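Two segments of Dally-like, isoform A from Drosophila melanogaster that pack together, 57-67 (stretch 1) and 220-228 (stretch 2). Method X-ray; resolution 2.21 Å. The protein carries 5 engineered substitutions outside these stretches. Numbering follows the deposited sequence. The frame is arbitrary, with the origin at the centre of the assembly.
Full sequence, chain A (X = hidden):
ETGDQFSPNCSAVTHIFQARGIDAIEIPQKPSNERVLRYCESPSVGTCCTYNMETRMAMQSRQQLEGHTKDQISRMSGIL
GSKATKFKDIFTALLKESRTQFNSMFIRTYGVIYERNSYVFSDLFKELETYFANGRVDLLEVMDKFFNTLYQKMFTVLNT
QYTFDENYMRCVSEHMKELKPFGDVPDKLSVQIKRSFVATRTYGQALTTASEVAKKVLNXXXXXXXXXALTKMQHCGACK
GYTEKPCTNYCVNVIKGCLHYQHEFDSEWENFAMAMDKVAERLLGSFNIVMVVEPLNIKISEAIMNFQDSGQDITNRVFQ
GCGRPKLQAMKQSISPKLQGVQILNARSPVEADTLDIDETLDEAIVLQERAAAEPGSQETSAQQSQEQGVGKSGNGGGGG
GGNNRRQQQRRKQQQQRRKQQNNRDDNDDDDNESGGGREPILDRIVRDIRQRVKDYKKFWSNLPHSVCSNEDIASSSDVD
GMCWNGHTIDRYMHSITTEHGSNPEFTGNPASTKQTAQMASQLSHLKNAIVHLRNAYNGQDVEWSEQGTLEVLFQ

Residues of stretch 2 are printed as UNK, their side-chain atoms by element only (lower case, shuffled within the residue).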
# COMPACT_ATOMS: atom_id res chain seq x y z
N MET A 57 26.31 -25.94 3.14
CA MET A 57 24.98 -25.81 3.71
C MET A 57 24.69 -24.39 4.20
O MET A 57 23.52 -24.00 4.25
CB MET A 57 24.80 -26.81 4.85
CG MET A 57 25.00 -28.26 4.44
SD MET A 57 24.80 -29.42 5.80
CE MET A 57 26.15 -28.93 6.87
N ALA A 58 25.73 -23.62 4.53
CA ALA A 58 25.52 -22.24 4.95
C ALA A 58 25.05 -21.38 3.78
O ALA A 58 24.06 -20.65 3.88
CB ALA A 58 26.79 -21.66 5.56
N MET A 59 25.77 -21.45 2.65
CA MET A 59 25.36 -20.68 1.49
C MET A 59 24.05 -21.20 0.90
O MET A 59 23.31 -20.44 0.28
CB MET A 59 26.47 -20.70 0.44
CG MET A 59 27.80 -20.17 0.96
SD MET A 59 29.14 -20.25 -0.25
CE MET A 59 29.21 -22.01 -0.56
N GLN A 60 23.75 -22.48 1.12
CA GLN A 60 22.47 -23.02 0.65
C GLN A 60 21.30 -22.43 1.43
O GLN A 60 20.27 -22.09 0.85
CB GLN A 60 22.48 -24.55 0.77
CG GLN A 60 21.14 -25.20 0.47
CD GLN A 60 21.17 -26.71 0.65
OE1 GLN A 60 22.22 -27.34 0.52
NE2 GLN A 60 20.02 -27.29 0.96
N SER A 61 21.45 -22.30 2.76
CA SER A 61 20.37 -21.75 3.57
C SER A 61 20.13 -20.28 3.26
O SER A 61 18.98 -19.83 3.22
CB SER A 61 20.67 -21.93 5.05
OG SER A 61 20.27 -23.21 5.51
N ARG A 62 21.20 -19.51 3.05
CA ARG A 62 21.04 -18.10 2.75
C ARG A 62 20.38 -17.90 1.39
O ARG A 62 19.56 -16.99 1.22
CB ARG A 62 22.39 -17.39 2.80
CG ARG A 62 22.32 -15.90 2.51
CD ARG A 62 23.65 -15.21 2.73
NE ARG A 62 23.58 -13.79 2.40
CZ ARG A 62 24.57 -12.93 2.56
NH1 ARG A 62 25.73 -13.34 3.05
NH2 ARG A 62 24.41 -11.65 2.23
N GLN A 63 20.70 -18.75 0.41
CA GLN A 63 20.08 -18.63 -0.90
C GLN A 63 18.63 -19.09 -0.89
O GLN A 63 17.81 -18.55 -1.64
CB GLN A 63 20.88 -19.42 -1.94
CG GLN A 63 22.24 -18.82 -2.25
CD GLN A 63 23.03 -19.64 -3.25
OE1 GLN A 63 22.52 -20.60 -3.83
NE2 GLN A 63 24.28 -19.26 -3.47
N GLN A 64 18.29 -20.08 -0.06
CA GLN A 64 16.91 -20.53 0.01
C GLN A 64 16.02 -19.48 0.66
O GLN A 64 14.89 -19.25 0.22
CB GLN A 64 16.82 -21.85 0.77
CG GLN A 64 17.32 -23.06 -0.01
CD GLN A 64 17.21 -24.35 0.77
OE1 GLN A 64 16.83 -24.35 1.94
NE2 GLN A 64 17.54 -25.46 0.13
N LEU A 65 16.51 -18.82 1.72
CA LEU A 65 15.72 -17.77 2.36
C LEU A 65 15.59 -16.56 1.46
O LEU A 65 14.49 -15.99 1.33
CB LEU A 65 16.34 -17.39 3.70
CG LEU A 65 15.64 -16.25 4.46
CD1 LEU A 65 14.15 -16.55 4.61
CD2 LEU A 65 16.28 -16.02 5.82
N GLU A 66 16.68 -16.14 0.82
CA GLU A 66 16.62 -15.00 -0.08
C GLU A 66 15.76 -15.30 -1.30
O GLU A 66 15.05 -14.41 -1.81
CB GLU A 66 18.02 -14.57 -0.50
CG GLU A 66 18.75 -13.76 0.55
CD GLU A 66 20.16 -13.36 0.14
OE1 GLU A 66 20.77 -14.10 -0.66
OE2 GLU A 66 20.64 -12.32 0.63
N GLY A 67 15.79 -16.54 -1.79
CA GLY A 67 14.93 -16.90 -2.91
C GLY A 67 13.46 -16.92 -2.54
O GLY A 67 12.62 -16.44 -3.31
N UNK A 220 17.69 -5.24 0.11
CA UNK A 220 18.33 -5.45 1.40
C UNK A 220 18.79 -6.89 1.49
O UNK A 220 17.98 -7.82 1.47
c UNK A 220 17.37 -5.11 2.56
c UNK A 220 18.11 -5.15 3.89
c UNK A 220 16.74 -3.74 2.34
N UNK A 221 20.11 -7.08 1.59
CA UNK A 221 20.69 -8.41 1.69
C UNK A 221 20.75 -8.86 3.14
O UNK A 221 20.84 -8.04 4.06
c UNK A 221 22.10 -8.43 1.08
c UNK A 221 22.15 -8.05 -0.39
c UNK A 221 23.77 -6.47 -2.79
n UNK A 221 23.67 -7.70 -2.31
c UNK A 221 23.59 -8.03 -0.89
n UNK A 221 23.80 -5.43 -1.96
n UNK A 221 23.84 -6.27 -4.10
N UNK A 222 20.70 -10.17 3.34
CA UNK A 222 20.89 -10.73 4.67
C UNK A 222 22.33 -10.49 5.13
O UNK A 222 23.26 -10.45 4.33
c UNK A 222 20.58 -12.23 4.66
c UNK A 222 18.98 -14.10 4.19
c UNK A 222 18.13 -11.92 5.05
c UNK A 222 19.18 -12.60 4.19
N UNK A 223 22.49 -10.32 6.44
CA UNK A 223 23.80 -10.05 7.02
C UNK A 223 24.44 -11.34 7.53
O UNK A 223 23.82 -12.41 7.57
n UNK A 223 21.96 -8.42 9.72
c UNK A 223 22.70 -9.41 9.22
o UNK A 223 22.59 -10.57 9.61
c UNK A 223 23.69 -9.02 8.14
N UNK A 224 25.71 -11.23 7.93
CA UNK A 224 26.46 -12.39 8.39
C UNK A 224 25.86 -13.00 9.65
O UNK A 224 25.90 -14.22 9.83
c UNK A 224 27.92 -12.01 8.63
N UNK A 225 25.29 -12.17 10.54
CA UNK A 225 24.68 -12.70 11.75
C UNK A 225 23.49 -13.59 11.42
O UNK A 225 23.20 -14.54 12.17
c UNK A 225 24.25 -11.57 12.68
o UNK A 225 26.59 -11.25 13.03
c UNK A 225 25.44 -10.86 13.31
o UNK A 225 25.22 -9.91 14.09
N UNK A 226 22.79 -13.31 10.32
CA UNK A 226 21.67 -14.17 9.92
C UNK A 226 22.16 -15.53 9.46
O UNK A 226 21.54 -16.55 9.76
c UNK A 226 20.85 -13.49 8.82
s UNK A 226 19.81 -14.65 7.89
N UNK A 227 23.27 -15.56 8.71
CA UNK A 227 23.79 -16.82 8.20
C UNK A 227 24.10 -17.79 9.34
O UNK A 227 23.77 -18.98 9.25
c UNK A 227 25.04 -16.58 7.36
c UNK A 227 25.52 -17.87 6.72
o UNK A 227 24.75 -15.62 6.33
N UNK A 228 24.70 -17.30 10.42
CA UNK A 228 25.05 -18.18 11.52
C UNK A 228 23.84 -18.81 12.18
O UNK A 228 23.78 -20.03 12.37

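Position 220 carries three carbons, the first holding the other two. That fork at CB marks V220; its CA-to-CB bond points away from stretch 1, and its small apolar side chain is buried elsewhere in the structure.

Position 221 has a chain of three carbons, a nitrogen, and a carbon bearing two more nitrogens, which is the guanidinium of R221. Only its base lies near the helix of stretch 1, with CB 4.1 Å from R62 NH2. The long side chain then leads away into exposed surroundings, where its charge suits it.

Position 222 shows four carbons forked at the second, so the residue is L222. Buried and pointing toward the helix, it reaches L65, CD1 to CD2 of L65 being 3.7 Å, and the aliphatic part of E66, CD1 to CG of E66 also being 3.7 Å. A branched, wholly apolar side chain suits this pocket. Its backbone N gives a weak hydrogen bond to E66 OE2 (3.5 Å), while its O lies over one face of the R62 guanidinium, 2.7 Å from NH2, at an angle too poor for a hydrogen bond.

Position 223 has two carbons, the second carrying one oxygen and one nitrogen: N223. It points away from stretch 1 and caps the coming helix, its OD1 accepting from N of residue 226 at 2.8 Å. A short side-chain carbonyl is well suited to accepting from an amide in a helix's first turn.

Position 224 has a single carbon, A224, pointing away; it is small enough for any first turn. Position 225 has two carbons, the second with two oxygens, hence D225, out of reach and exposed. An acid is favourable near a helix N-terminus.

Position 226 has one carbon and one sulfur: C226. Its SG is bonded covalently to a group elsewhere in the structure and also meets L65 CD2 at 4.3 Å. At 227 the first carbon bears an oxygen and a carbon, giving T227. Its CG2 approaches A58 CB (4.2 Å) and its OG1 lies 3.8 Å from R62 CD, so a compact side chain fits where the backbones come close, R62 CA to T227 CA being 6.2 Å. Position 228 has no side-chain atoms and is G228, without contact.

The contact thus rests on L222 and T227, packed against one side of the helix. R62 extends across both, and a long salt bridge from its NE to E66 OE2 (3.7 Å) joins it to the carboxylate that receives the L222 amide.

Stretch 2 220-228: VRLNADCTG
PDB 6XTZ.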